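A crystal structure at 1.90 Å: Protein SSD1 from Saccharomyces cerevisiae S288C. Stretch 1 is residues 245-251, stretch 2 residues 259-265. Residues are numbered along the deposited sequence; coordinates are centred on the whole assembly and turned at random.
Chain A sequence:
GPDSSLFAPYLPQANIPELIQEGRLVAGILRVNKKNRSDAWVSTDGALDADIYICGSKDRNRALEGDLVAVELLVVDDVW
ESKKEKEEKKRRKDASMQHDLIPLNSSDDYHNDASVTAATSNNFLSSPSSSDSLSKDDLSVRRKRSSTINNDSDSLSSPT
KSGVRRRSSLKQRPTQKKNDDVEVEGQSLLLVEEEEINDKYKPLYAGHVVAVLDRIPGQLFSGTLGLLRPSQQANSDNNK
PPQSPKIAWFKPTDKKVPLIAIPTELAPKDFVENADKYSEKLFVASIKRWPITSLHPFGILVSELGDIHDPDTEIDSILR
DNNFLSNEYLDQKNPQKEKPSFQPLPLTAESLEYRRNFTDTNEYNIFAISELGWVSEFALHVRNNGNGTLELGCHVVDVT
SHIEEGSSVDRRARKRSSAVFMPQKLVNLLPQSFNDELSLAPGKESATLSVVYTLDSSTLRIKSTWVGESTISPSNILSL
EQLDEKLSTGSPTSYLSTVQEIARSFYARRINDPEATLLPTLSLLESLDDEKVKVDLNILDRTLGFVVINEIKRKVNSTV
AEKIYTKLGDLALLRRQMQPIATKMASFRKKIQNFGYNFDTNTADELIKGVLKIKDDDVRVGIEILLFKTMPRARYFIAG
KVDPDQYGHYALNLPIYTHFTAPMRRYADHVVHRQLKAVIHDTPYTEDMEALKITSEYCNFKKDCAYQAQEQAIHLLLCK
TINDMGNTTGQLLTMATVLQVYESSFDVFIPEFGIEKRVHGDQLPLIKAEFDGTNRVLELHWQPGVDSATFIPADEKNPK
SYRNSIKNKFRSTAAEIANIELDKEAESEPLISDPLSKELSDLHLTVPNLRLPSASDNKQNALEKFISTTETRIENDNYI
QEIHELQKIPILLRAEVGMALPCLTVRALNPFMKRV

Stretch 1 (245-251) PKIAWFK
Stretch 2, residues 259-265: LIAIPTE

The most unusual feature of this antiparallel pairing is its end at T264, which leaves the strand yet closes the ladder with both backbone and side chain. T264 (phi/psi -62/-14, chi1 49°, p) points its CB toward stretch 1; its N donates to K246 O at 3.0 Å (167° at the hydrogen), and its OG1 donates to P245 O at 3.1 Å. The same rotamer brings T264 CG2 within 3.9 Å of A248 CB.

Strands 247-251 and 260-263 run at 142° between their N-to-C directions. The register pairs I247 with P263 (CA to CA 4.5 Å), A248 with I262 (5.0 Å), W249 with A261 and F250 with I260 (both 5.1 Å). Torsions are extended, running from -133/130 at I247 to -94/125 at F250 and from -114/128 at I260 to -56/128 at P263. A248/I262 and F250/I260 are hydrogen-bonded pairs, I247/P263 and W249/A261 are not. The hydrogen bonds are A248 N to I262 O at 2.7 Å, I262 N to A248 O at 2.8 Å, F250 N to I260 O at 2.9 Å and I260 N to F250 O at 3.0 Å. P263 has no amide hydrogen, but it occupies a non-hydrogen-bonded position; its CA makes a CA-H...O contact with K246 O at 3.4 Å.

A248, F250, I260 and I262 share one face. F250 (chi1 179°, t; chi2 89°) places CD2 3.9 Å from CD1 of I260 (m, t) and CB 3.8 Å from CG1 of I262 (m, m).

I247, W249, A261 and P263 lie on the other face. With chi1 -73° (m) and chi2 102°, the end of the indole comes nearer to stretch 2: W249 CZ3 lies 3.8 Å from A261 CB, an off-centre CH-pi contact 4.3 Å from CB to the six-membered ring centroid, and CE3 lies 4.0 Å from L259 CB. L259 (m, t) reaches K251 CB with CD2 at 3.7 Å.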

ATOM      1  N   PRO A 245     -27.284   7.030 -30.486  1.00 98.37           N
ATOM      2  CA  PRO A 245     -26.141   6.648 -29.647  1.00 93.95           C
ATOM      3  C   PRO A 245     -25.070   7.734 -29.612  1.00 87.58           C
ATOM      4  O   PRO A 245     -24.097   7.658 -30.363  1.00 91.86           O
ATOM      5  CB  PRO A 245     -25.618   5.384 -30.331  1.00 96.51           C
ATOM      6  CG  PRO A 245     -25.955   5.592 -31.778  1.00 99.40           C
ATOM      7  CD  PRO A 245     -27.251   6.368 -31.805  1.00100.53           C
ATOM      8  N   LYS A 246     -25.242   8.723 -28.736  1.00 75.31           N
ATOM      9  CA  LYS A 246     -24.311   9.839 -28.650  1.00 67.27           C
ATOM     10  C   LYS A 246     -23.296   9.708 -27.525  1.00 63.23           C
ATOM     11  O   LYS A 246     -22.377  10.528 -27.454  1.00 61.41           O
ATOM     12  CB  LYS A 246     -25.084  11.153 -28.465  1.00 64.73           C
ATOM     13  N   ILE A 247     -23.438   8.719 -26.644  1.00 67.12           N
ATOM     14  CA  ILE A 247     -22.537   8.547 -25.511  1.00 70.01           C
ATOM     15  C   ILE A 247     -22.111   7.088 -25.426  1.00 69.89           C
ATOM     16  O   ILE A 247     -22.955   6.187 -25.468  1.00 70.28           O
ATOM     17  CB  ILE A 247     -23.188   8.990 -24.186  1.00 72.47           C
ATOM     18  CG1 ILE A 247     -24.440   8.158 -23.902  1.00 74.30           C
ATOM     19  CG2 ILE A 247     -23.537  10.468 -24.232  1.00 74.01           C
ATOM     20  N   ALA A 248     -20.803   6.863 -25.326  1.00 68.37           N
ATOM     21  CA  ALA A 248     -20.241   5.569 -24.965  1.00 65.43           C
ATOM     22  C   ALA A 248     -19.798   5.628 -23.508  1.00 58.98           C
ATOM     23  O   ALA A 248     -19.298   6.657 -23.046  1.00 56.64           O
ATOM     24  CB  ALA A 248     -19.060   5.204 -25.863  1.00 67.78           C
ATOM     25  N   TRP A 249     -19.995   4.533 -22.785  1.00 55.57           N
ATOM     26  CA  TRP A 249     -19.785   4.515 -21.343  1.00 52.38           C
ATOM     27  C   TRP A 249     -18.435   3.894 -21.012  1.00 50.20           C
ATOM     28  O   TRP A 249     -18.173   2.738 -21.360  1.00 51.93           O
ATOM     29  CB  TRP A 249     -20.928   3.773 -20.649  1.00 52.75           C
ATOM     30  CG  TRP A 249     -22.181   4.585 -20.652  1.00 55.97           C
ATOM     31  CD1 TRP A 249     -23.267   4.430 -21.466  1.00 58.62           C
ATOM     32  CD2 TRP A 249     -22.459   5.720 -19.825  1.00 58.79           C
ATOM     33  NE1 TRP A 249     -24.210   5.390 -21.183  1.00 60.45           N
ATOM     34  CE2 TRP A 249     -23.736   6.194 -20.180  1.00 60.58           C
ATOM     35  CE3 TRP A 249     -21.751   6.380 -18.814  1.00 60.20           C
ATOM     36  CZ2 TRP A 249     -24.324   7.293 -19.555  1.00 62.11           C
ATOM     37  CZ3 TRP A 249     -22.337   7.472 -18.194  1.00 61.51           C
ATOM     38  CH2 TRP A 249     -23.610   7.918 -18.569  1.00 61.93           C
ATOM     39  N   PHE A 250     -17.581   4.678 -20.357  1.00 46.92           N
ATOM     40  CA  PHE A 250     -16.276   4.222 -19.898  1.00 44.13           C
ATOM     41  C   PHE A 250     -16.401   3.762 -18.452  1.00 41.93           C
ATOM     42  O   PHE A 250     -16.891   4.510 -17.597  1.00 40.91           O
ATOM     43  CB  PHE A 250     -15.236   5.339 -20.025  1.00 44.02           C
ATOM     44  CG  PHE A 250     -13.859   4.958 -19.538  1.00 41.76           C
ATOM     45  CD1 PHE A 250     -12.941   4.368 -20.393  1.00 42.07           C
ATOM     46  CD2 PHE A 250     -13.481   5.205 -18.227  1.00 40.26           C
ATOM     47  CE1 PHE A 250     -11.668   4.020 -19.944  1.00 41.48           C
ATOM     48  CE2 PHE A 250     -12.208   4.864 -17.769  1.00 39.94           C
ATOM     49  CZ  PHE A 250     -11.303   4.269 -18.629  1.00 40.48           C
ATOM     50  N   LYS A 251     -15.987   2.528 -18.191  1.00 41.31           N
ATOM     51  CA  LYS A 251     -16.073   1.939 -16.859  1.00 42.19           C
ATOM     52  C   LYS A 251     -14.680   1.867 -16.246  1.00 42.61           C
ATOM     53  O   LYS A 251     -13.865   1.040 -16.683  1.00 43.48           O
ATOM     54  CB  LYS A 251     -16.699   0.545 -16.932  1.00 43.38           C
ATOM     55  CG  LYS A 251     -16.699  -0.202 -15.609  1.00 43.91           C
ATOM     56  N   LEU A 259     -18.797   5.879 -13.447  1.00 43.84           N
ATOM     57  CA  LEU A 259     -18.858   5.745 -14.893  1.00 45.20           C
ATOM     58  C   LEU A 259     -18.701   7.118 -15.531  1.00 44.42           C
ATOM     59  O   LEU A 259     -19.211   8.120 -15.022  1.00 45.58           O
ATOM     60  CB  LEU A 259     -20.182   5.116 -15.333  1.00 48.27           C
ATOM     61  CG  LEU A 259     -20.414   3.648 -14.980  1.00 51.45           C
ATOM     62  CD1 LEU A 259     -21.830   3.226 -15.382  1.00 53.69           C
ATOM     63  CD2 LEU A 259     -19.370   2.754 -15.634  1.00 52.21           C
ATOM     64  N   ILE A 260     -17.981   7.162 -16.645  1.00 43.87           N
ATOM     65  CA  ILE A 260     -17.695   8.402 -17.352  1.00 43.88           C
ATOM     66  C   ILE A 260     -18.387   8.348 -18.704  1.00 46.26           C
ATOM     67  O   ILE A 260     -18.229   7.374 -19.451  1.00 46.53           O
ATOM     68  CB  ILE A 260     -16.184   8.632 -17.523  1.00 42.20           C
ATOM     69  CG1 ILE A 260     -15.485   8.625 -16.161  1.00 42.67           C
ATOM     70  CG2 ILE A 260     -15.947   9.940 -18.264  1.00 42.06           C
ATOM     71  CD1 ILE A 260     -13.960   8.564 -16.240  1.00 43.01           C
ATOM     72  N   ALA A 261     -19.160   9.384 -19.010  1.00 49.54           N
ATOM     73  CA  ALA A 261     -19.800   9.494 -20.311  1.00 51.78           C
ATOM     74  C   ALA A 261     -18.779  10.004 -21.321  1.00 50.64           C
ATOM     75  O   ALA A 261     -18.177  11.065 -21.124  1.00 49.45           O
ATOM     76  CB  ALA A 261     -21.009  10.423 -20.238  1.00 54.75           C
ATOM     77  N   ILE A 262     -18.581   9.243 -22.386  1.00 50.86           N
ATOM     78  CA  ILE A 262     -17.672   9.609 -23.471  1.00 52.26           C
ATOM     79  C   ILE A 262     -18.539   9.931 -24.688  1.00 55.81           C
ATOM     80  O   ILE A 262     -19.220   9.037 -25.208  1.00 55.30           O
ATOM     81  CB  ILE A 262     -16.688   8.477 -23.791  1.00 52.09           C
ATOM     82  CG1 ILE A 262     -15.911   8.043 -22.542  1.00 48.18           C
ATOM     83  CG2 ILE A 262     -15.752   8.907 -24.912  1.00 54.07           C
ATOM     84  CD1 ILE A 262     -15.021   9.101 -21.964  1.00 46.18           C
ATOM     85  N   PRO A 263     -18.558  11.172 -25.168  1.00 60.82           N
ATOM     86  CA  PRO A 263     -19.240  11.433 -26.443  1.00 67.57           C
ATOM     87  C   PRO A 263     -18.663  10.534 -27.525  1.00 75.12           C
ATOM     88  O   PRO A 263     -17.447  10.485 -27.731  1.00 77.71           O
ATOM     89  CB  PRO A 263     -18.955  12.915 -26.702  1.00 66.62           C
ATOM     90  CG  PRO A 263     -18.742  13.494 -25.335  1.00 63.31           C
ATOM     91  CD  PRO A 263     -18.058  12.412 -24.545  1.00 59.99           C
ATOM     92  N   THR A 264     -19.545   9.817 -28.220  1.00 75.31           N
ATOM     93  CA  THR A 264     -19.103   8.817 -29.185  1.00 88.85           C
ATOM     94  C   THR A 264     -18.285   9.412 -30.322  1.00 95.72           C
ATOM     95  O   THR A 264     -17.657   8.654 -31.069  1.00 81.31           O
ATOM     96  CB  THR A 264     -20.306   8.058 -29.743  1.00102.96           C
ATOM     97  OG1 THR A 264     -21.311   8.987 -30.165  1.00110.41           O
ATOM     98  CG2 THR A 264     -20.875   7.125 -28.684  1.00107.27           C
ATOM     99  N   GLU A 265     -18.292  10.735 -30.486  1.00132.07           N
ATOM    100  CA  GLU A 265     -17.384  11.371 -31.432  1.00137.55           C
ATOM    101  C   GLU A 265     -15.923  11.197 -31.033  1.00138.98           C
ATOM    102  O   GLU A 265     -15.040  11.447 -31.863  1.00144.04           O
ATOM    103  CB  GLU A 265     -17.717  12.858 -31.557  1.00142.74           C
TER